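Local coordinates for protein N-hydroxyarylamine O-acetyltransferase (Bacillus cereus, PDB 4DMO) that probably transfers acetyl groups to arylamines and N-hydroxyarylamines, using a non-canonical catalytic triad, at residues 24-35 / 125-136. Numbering follows the deposited sequence.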
ATOM      1  N   PHE A  24      -1.144   4.569 -19.505  1.00 39.71           N
ATOM      2  CA  PHE A  24      -0.081   4.753 -18.527  1.00 34.66           C
ATOM      3  C   PHE A  24      -0.219   6.077 -17.806  1.00 37.80           C
ATOM      4  O   PHE A  24      -0.053   6.174 -16.581  1.00 38.80           O
ATOM      5  CB  PHE A  24       1.281   4.697 -19.203  1.00 31.25           C
ATOM      6  CG  PHE A  24       2.411   4.876 -18.256  1.00 34.18           C
ATOM      7  CD1 PHE A  24       2.897   3.798 -17.545  1.00 36.17           C
ATOM      8  CD2 PHE A  24       2.978   6.118 -18.043  1.00 32.81           C
ATOM      9  CE1 PHE A  24       3.942   3.946 -16.652  1.00 32.17           C
ATOM     10  CE2 PHE A  24       4.028   6.251 -17.141  1.00 39.71           C
ATOM     11  CZ  PHE A  24       4.493   5.153 -16.452  1.00 27.35           C
ATOM     12  N   GLU A  25      -0.511   7.108 -18.581  1.00 39.67           N
ATOM     13  CA  GLU A  25      -0.593   8.458 -18.052  1.00 38.47           C
ATOM     14  C   GLU A  25      -1.703   8.585 -17.007  1.00 34.66           C
ATOM     15  O   GLU A  25      -1.697   9.528 -16.205  1.00 32.75           O
ATOM     16  CB  GLU A  25      -0.769   9.433 -19.227  1.00 51.16           C
ATOM     17  CG  GLU A  25      -0.731  10.894 -18.852  1.00 61.17           C
ATOM     18  CD  GLU A  25       0.072  11.731 -19.830  1.00 68.75           C
ATOM     19  OE1 GLU A  25       1.319  11.651 -19.781  1.00 79.38           O
ATOM     20  OE2 GLU A  25      -0.529  12.474 -20.639  1.00 72.32           O
ATOM     21  N   ASP A  26      -2.642   7.623 -17.044  1.00 34.69           N
ATOM     22  CA  ASP A  26      -3.763   7.513 -16.097  1.00 30.63           C
ATOM     23  C   ASP A  26      -3.356   6.944 -14.720  1.00 34.83           C
ATOM     24  O   ASP A  26      -4.055   7.131 -13.726  1.00 31.36           O
ATOM     25  CB  ASP A  26      -4.848   6.577 -16.646  1.00 31.64           C
ATOM     26  CG  ASP A  26      -5.590   7.138 -17.858  1.00 40.71           C
ATOM     27  OD1 ASP A  26      -5.663   8.373 -18.036  1.00 44.61           O
ATOM     28  OD2 ASP A  26      -6.152   6.313 -18.603  1.00 34.79           O
ATOM     29  N   LEU A  27      -2.252   6.216 -14.672  1.00 28.34           N
ATOM     30  CA  LEU A  27      -1.901   5.441 -13.486  1.00 31.17           C
ATOM     31  C   LEU A  27      -1.702   6.308 -12.251  1.00 24.85           C
ATOM     32  O   LEU A  27      -2.214   6.004 -11.160  1.00 23.48           O
ATOM     33  CB  LEU A  27      -0.647   4.645 -13.773  1.00 28.84           C
ATOM     34  CG  LEU A  27      -0.877   3.601 -14.856  1.00 23.38           C
ATOM     35  CD1 LEU A  27       0.375   2.814 -15.071  1.00 26.92           C
ATOM     36  CD2 LEU A  27      -2.034   2.686 -14.496  1.00 27.64           C
ATOM     37  N   SER A  28      -0.985   7.400 -12.438  1.00 25.91           N
ATOM     38  CA  SER A  28      -0.756   8.361 -11.382  1.00 21.40           C
ATOM     39  C   SER A  28      -2.064   8.819 -10.738  1.00 23.25           C
ATOM     40  O   SER A  28      -2.160   9.006  -9.519  1.00 22.24           O
ATOM     41  CB  SER A  28      -0.027   9.572 -11.931  1.00 20.30           C
ATOM     42  OG  SER A  28      -0.942  10.421 -12.617  1.00 34.48           O
ATOM     43  N   ASN A  29      -3.083   9.053 -11.541  1.00 31.92           N
ATOM     44  CA  ASN A  29      -4.277   9.610 -10.945  1.00 30.68           C
ATOM     45  C   ASN A  29      -5.107   8.516 -10.321  1.00 22.50           C
ATOM     46  O   ASN A  29      -5.815   8.749  -9.376  1.00 25.60           O
ATOM     47  CB  ASN A  29      -5.108  10.423 -11.941  1.00 51.18           C
ATOM     48  CG  ASN A  29      -6.178  11.268 -11.239  1.00 61.36           C
ATOM     49  OD1 ASN A  29      -5.864  12.224 -10.512  1.00 55.66           O
ATOM     50  ND2 ASN A  29      -7.446  10.897 -11.430  1.00 37.80           N
ATOM     51  N   ILE A  30      -5.002   7.307 -10.841  1.00 23.27           N
ATOM     52  CA  ILE A  30      -5.666   6.196 -10.214  1.00 18.97           C
ATOM     53  C   ILE A  30      -5.025   5.922  -8.848  1.00 22.70           C
ATOM     54  O   ILE A  30      -5.731   5.650  -7.882  1.00 17.66           O
ATOM     55  CB  ILE A  30      -5.567   4.951 -11.085  1.00 21.14           C
ATOM     56  CG1 ILE A  30      -6.372   5.166 -12.359  1.00 23.42           C
ATOM     57  CG2 ILE A  30      -6.097   3.726 -10.361  1.00 21.83           C
ATOM     58  CD1 ILE A  30      -6.189   4.069 -13.359  1.00 26.68           C
ATOM     59  N   MET A  31      -3.691   6.032  -8.772  1.00 22.54           N
ATOM     60  CA  MET A  31      -2.965   5.783  -7.537  1.00 16.70           C
ATOM     61  C   MET A  31      -3.332   6.798  -6.505  1.00 18.23           C
ATOM     62  O   MET A  31      -3.477   6.472  -5.320  1.00 20.41           O
ATOM     63  CB  MET A  31      -1.447   5.801  -7.781  1.00 18.19           C
ATOM     64  CG  MET A  31      -0.975   4.589  -8.551  1.00 15.98           C
ATOM     65  SD  MET A  31       0.707   4.692  -9.169  1.00 20.87           S
ATOM     66  CE  MET A  31       1.632   4.397  -7.655  1.00 19.29           C
ATOM     67  N   TYR A  32      -3.467   8.037  -6.947  1.00 19.80           N
ATOM     68  CA  TYR A  32      -3.849   9.115  -6.067  1.00 16.97           C
ATOM     69  C   TYR A  32      -5.245   8.845  -5.512  1.00 22.00           C
ATOM     70  O   TYR A  32      -5.469   8.906  -4.292  1.00 18.75           O
ATOM     71  CB  TYR A  32      -3.806  10.447  -6.833  1.00 25.60           C
ATOM     72  CG  TYR A  32      -4.247  11.596  -5.985  1.00 21.87           C
ATOM     73  CD1 TYR A  32      -3.339  12.328  -5.229  1.00 18.10           C
ATOM     74  CD2 TYR A  32      -5.581  11.949  -5.929  1.00 17.53           C
ATOM     75  CE1 TYR A  32      -3.761  13.374  -4.437  1.00 20.01           C
ATOM     76  CE2 TYR A  32      -5.999  12.990  -5.151  1.00 22.64           C
ATOM     77  CZ  TYR A  32      -5.096  13.687  -4.395  1.00 18.22           C
ATOM     78  OH  TYR A  32      -5.572  14.702  -3.613  1.00 32.25           O
ATOM     79  N   ALA A  33      -6.168   8.492  -6.409  1.00 19.03           N
ATOM     80  CA  ALA A  33      -7.521   8.147  -6.008  1.00 19.89           C
ATOM     81  C   ALA A  33      -7.515   6.954  -5.041  1.00 15.86           C
ATOM     82  O   ALA A  33      -8.248   6.957  -4.058  1.00 17.93           O
ATOM     83  CB  ALA A  33      -8.395   7.843  -7.242  1.00 17.89           C
ATOM     84  N   MET A  34      -6.705   5.935  -5.314  1.00 12.37           N
ATOM     85  CA  MET A  34      -6.630   4.802  -4.403  1.00 14.61           C
ATOM     86  C   MET A  34      -6.172   5.257  -3.030  1.00 15.33           C
ATOM     87  O   MET A  34      -6.702   4.779  -2.042  1.00 15.42           O
ATOM     88  CB  MET A  34      -5.722   3.700  -4.911  1.00 10.58           C
ATOM     89  CG  MET A  34      -5.770   2.486  -4.014  1.00 17.49           C
ATOM     90  SD  MET A  34      -5.051   1.056  -4.773  1.00 14.73           S
ATOM     91  CE  MET A  34      -5.094  -0.138  -3.461  1.00 16.53           C
ATOM     92  N   ALA A  35      -5.229   6.199  -2.952  1.00 14.24           N
ATOM     93  CA  ALA A  35      -4.739   6.631  -1.647  1.00 12.11           C
ATOM     94  C   ALA A  35      -5.791   7.391  -0.912  1.00 13.94           C
ATOM     95  O   ALA A  35      -5.801   7.371   0.307  1.00 13.11           O
ATOM     96  CB  ALA A  35      -3.523   7.492  -1.776  1.00 12.65           C
ATOM     97  N   GLU A 125       3.589   1.299  -6.399  1.00 15.43           N
ATOM     98  CA  GLU A 125       3.542   1.174  -4.945  1.00 19.73           C
ATOM     99  C   GLU A 125       2.369   1.932  -4.359  1.00 16.11           C
ATOM    100  O   GLU A 125       2.369   3.167  -4.279  1.00 11.17           O
ATOM    101  CB  GLU A 125       4.854   1.658  -4.303  1.00 17.54           C
ATOM    102  CG  GLU A 125       4.902   1.525  -2.798  1.00 20.11           C
ATOM    103  CD  GLU A 125       4.650   0.097  -2.342  1.00 18.48           C
ATOM    104  OE1 GLU A 125       5.535  -0.765  -2.567  1.00 14.42           O
ATOM    105  OE2 GLU A 125       3.579  -0.147  -1.729  1.00 13.01           O
ATOM    106  N   VAL A 126       1.379   1.160  -3.902  1.00 14.02           N
ATOM    107  CA  VAL A 126       0.175   1.721  -3.298  1.00 15.29           C
ATOM    108  C   VAL A 126      -0.089   1.199  -1.867  1.00 16.35           C
ATOM    109  O   VAL A 126      -1.117   1.543  -1.259  1.00  9.03           O
ATOM    110  CB  VAL A 126      -1.050   1.453  -4.193  1.00 13.20           C
ATOM    111  CG1 VAL A 126      -0.808   2.080  -5.547  1.00 16.77           C
ATOM    112  CG2 VAL A 126      -1.293  -0.040  -4.324  1.00 11.39           C
ATOM    113  N   GLY A 127       0.868   0.445  -1.307  1.00 15.06           N
ATOM    114  CA  GLY A 127       0.641  -0.238  -0.050  1.00 14.16           C
ATOM    115  C   GLY A 127       1.606  -0.012   1.087  1.00 16.58           C
ATOM    116  O   GLY A 127       1.493  -0.658   2.136  1.00 22.58           O
ATOM    117  N   PHE A 128       2.531   0.907   0.903  1.00 17.29           N
ATOM    118  CA  PHE A 128       3.620   1.117   1.863  1.00 22.82           C
ATOM    119  C   PHE A 128       3.192   2.126   2.904  1.00 19.62           C
ATOM    120  O   PHE A 128       3.808   3.187   3.041  1.00 15.62           O
ATOM    121  CB  PHE A 128       4.874   1.657   1.137  1.00 17.38           C
ATOM    122  CG  PHE A 128       6.143   1.627   1.954  1.00 18.74           C
ATOM    123  CD1 PHE A 128       7.110   2.596   1.779  1.00 24.85           C
ATOM    124  CD2 PHE A 128       6.381   0.619   2.870  1.00 18.82           C
ATOM    125  CE1 PHE A 128       8.303   2.572   2.516  1.00 23.62           C
ATOM    126  CE2 PHE A 128       7.557   0.590   3.599  1.00 23.43           C
ATOM    127  CZ  PHE A 128       8.525   1.572   3.409  1.00 21.87           C
ATOM    128  N   GLY A 129       2.154   1.792   3.654  1.00 12.46           N
ATOM    129  CA  GLY A 129       1.590   2.724   4.622  1.00 12.75           C
ATOM    130  C   GLY A 129       1.189   4.039   3.972  1.00 13.56           C
ATOM    131  O   GLY A 129       0.503   4.063   2.957  1.00 16.79           O
ATOM    132  N   SER A 130       1.590   5.147   4.576  1.00 14.91           N
ATOM    133  CA  SER A 130       1.349   6.462   4.002  1.00 16.48           C
ATOM    134  C   SER A 130       2.551   6.956   3.168  1.00 17.86           C
ATOM    135  O   SER A 130       2.543   8.057   2.626  1.00 19.37           O
ATOM    136  CB  SER A 130       1.077   7.449   5.137  1.00 23.12           C
ATOM    137  OG  SER A 130       2.227   7.568   5.957  1.00 28.09           O
ATOM    138  N   TYR A 131       3.568   6.124   3.019  1.00 16.31           N
ATOM    139  CA  TYR A 131       4.746   6.499   2.258  1.00 15.08           C
ATOM    140  C   TYR A 131       4.549   6.220   0.780  1.00 19.75           C
ATOM    141  O   TYR A 131       5.228   5.390   0.190  1.00 21.46           O
ATOM    142  CB  TYR A 131       5.961   5.759   2.813  1.00 19.52           C
ATOM    143  CG  TYR A 131       6.280   6.232   4.221  1.00 22.96           C
ATOM    144  CD1 TYR A 131       6.585   7.545   4.457  1.00 25.12           C
ATOM    145  CD2 TYR A 131       6.253   5.374   5.300  1.00 28.92           C
ATOM    146  CE1 TYR A 131       6.875   7.999   5.725  1.00 28.91           C
ATOM    147  CE2 TYR A 131       6.527   5.818   6.572  1.00 30.59           C
ATOM    148  CZ  TYR A 131       6.837   7.136   6.778  1.00 30.95           C
ATOM    149  OH  TYR A 131       7.132   7.612   8.040  1.00 40.63           O
ATOM    150  N   LEU A 132       3.603   6.931   0.176  1.00 16.77           N
ATOM    151  CA  LEU A 132       3.133   6.575  -1.146  1.00 12.55           C
ATOM    152  C   LEU A 132       3.632   7.542  -2.211  1.00 19.81           C
ATOM    153  O   LEU A 132       3.454   8.747  -2.103  1.00 18.19           O
ATOM    154  CB  LEU A 132       1.596   6.524  -1.151  1.00 13.12           C
ATOM    155  CG  LEU A 132       0.927   5.512  -0.180  1.00 16.74           C
ATOM    156  CD1 LEU A 132      -0.617   5.651  -0.180  1.00 16.17           C
ATOM    157  CD2 LEU A 132       1.335   4.035  -0.502  1.00 12.38           C
ATOM    158  N   PRO A 133       4.217   7.001  -3.280  1.00 18.39           N
ATOM    159  CA  PRO A 133       4.701   7.860  -4.364  1.00 22.16           C
ATOM    160  C   PRO A 133       3.560   8.530  -5.153  1.00 21.22           C
ATOM    161  O   PRO A 133       3.817   9.527  -5.810  1.00 20.09           O
ATOM    162  CB  PRO A 133       5.493   6.892  -5.258  1.00 20.26           C
ATOM    163  CG  PRO A 133       5.773   5.691  -4.415  1.00 25.71           C
ATOM    164  CD  PRO A 133       4.572   5.585  -3.498  1.00 18.24           C
ATOM    165  N   LEU A 134       2.345   7.982  -5.087  1.00 19.68           N
ATOM    166  CA  LEU A 134       1.177   8.496  -5.828  1.00 17.80           C
ATOM    167  C   LEU A 134       1.400   8.546  -7.340  1.00 18.41           C
ATOM    168  O   LEU A 134       0.681   9.223  -8.083  1.00 18.72           O
ATOM    169  CB  LEU A 134       0.771   9.865  -5.307  1.00 17.27           C
ATOM    170  CG  LEU A 134       0.533   9.798  -3.802  1.00 13.24           C
ATOM    171  CD1 LEU A 134       0.220  11.165  -3.307  1.00 12.32           C
ATOM    172  CD2 LEU A 134      -0.584   8.864  -3.456  1.00 10.59           C
ATOM    173  N   ALA A 135       2.399   7.807  -7.790  1.00 20.55           N
ATOM    174  CA  ALA A 135       2.648   7.653  -9.211  1.00 24.48           C
ATOM    175  C   ALA A 135       3.641   6.515  -9.404  1.00 16.71           C
ATOM    176  O   ALA A 135       4.300   6.106  -8.450  1.00 21.59           O
ATOM    177  CB  ALA A 135       3.188   8.957  -9.790  1.00 23.85           C
ATOM    178  N   PRO A 136       3.736   5.976 -10.625  1.00 21.19           N
ATOM    179  CA  PRO A 136       4.775   4.987 -10.920  1.00 21.51           C
ATOM    180  C   PRO A 136       6.193   5.521 -10.658  1.00 26.48           C
ATOM    181  O   PRO A 136       6.488   6.685 -10.888  1.00 18.44           O
ATOM    182  CB  PRO A 136       4.577   4.707 -12.424  1.00 24.76           C
ATOM    183  CG  PRO A 136       3.179   5.062 -12.689  1.00 21.72           C
ATOM    184  CD  PRO A 136       2.906   6.253 -11.810  1.00 26.86           C
TER
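Met31 of helix 27-37 reaches into the bend of 125-136, a worked example of how a helix and an irregular loop can pack through apolar contacts, with no hydrogen bond between the two segments. Its chain runs out past Val126, crossing it at about a right angle with CG 3.9 Å from CG1, and then turns at chi3 (76°). That turn lays SD over the backbone of Ala135, 3.5 Å from its CA, and brings CE between two passes of the loop backbone, 3.3 Å from Ala135 O and 3.7 Å from Glu125 O. One methionine thus touches both limbs of the loop. The other branch of Val126, CG2, meets Met34, whose extended chain also lies across it. One turn on from Met31, the methyl of Ala35 packs against Leu134 CD2 at 3.7 Å and also meets Leu132 CD1.

At the beginning of 24-35, Phe24 and Pro136 slide past each other in opposite directions, CZ 4.0 Å from CG, and buried Leu27 touches the same CG. Packing is looser where exposed Tyr32 meets Leu134 obliquely, CD1 to CD1 at 4.2 Å; Ser28 rests on Ala135 on this more open side.

Within the loop, Glu125 OE2 accepts Gly127 N and Asn75 ND2, which hold the carboxylate in place, while OE1 pairs with His110 NE2; these are probably the triad's Glu and His. The loop links strands 120-124 and 137-138 at one margin of the eight-stranded sheet. Met34 and Val126 both rest on Met78 of helix 71-84, Ile30 turns to helix 5-14, and Ala35 and Leu134 meet Leu222 of strand 218-223 in the other sheet.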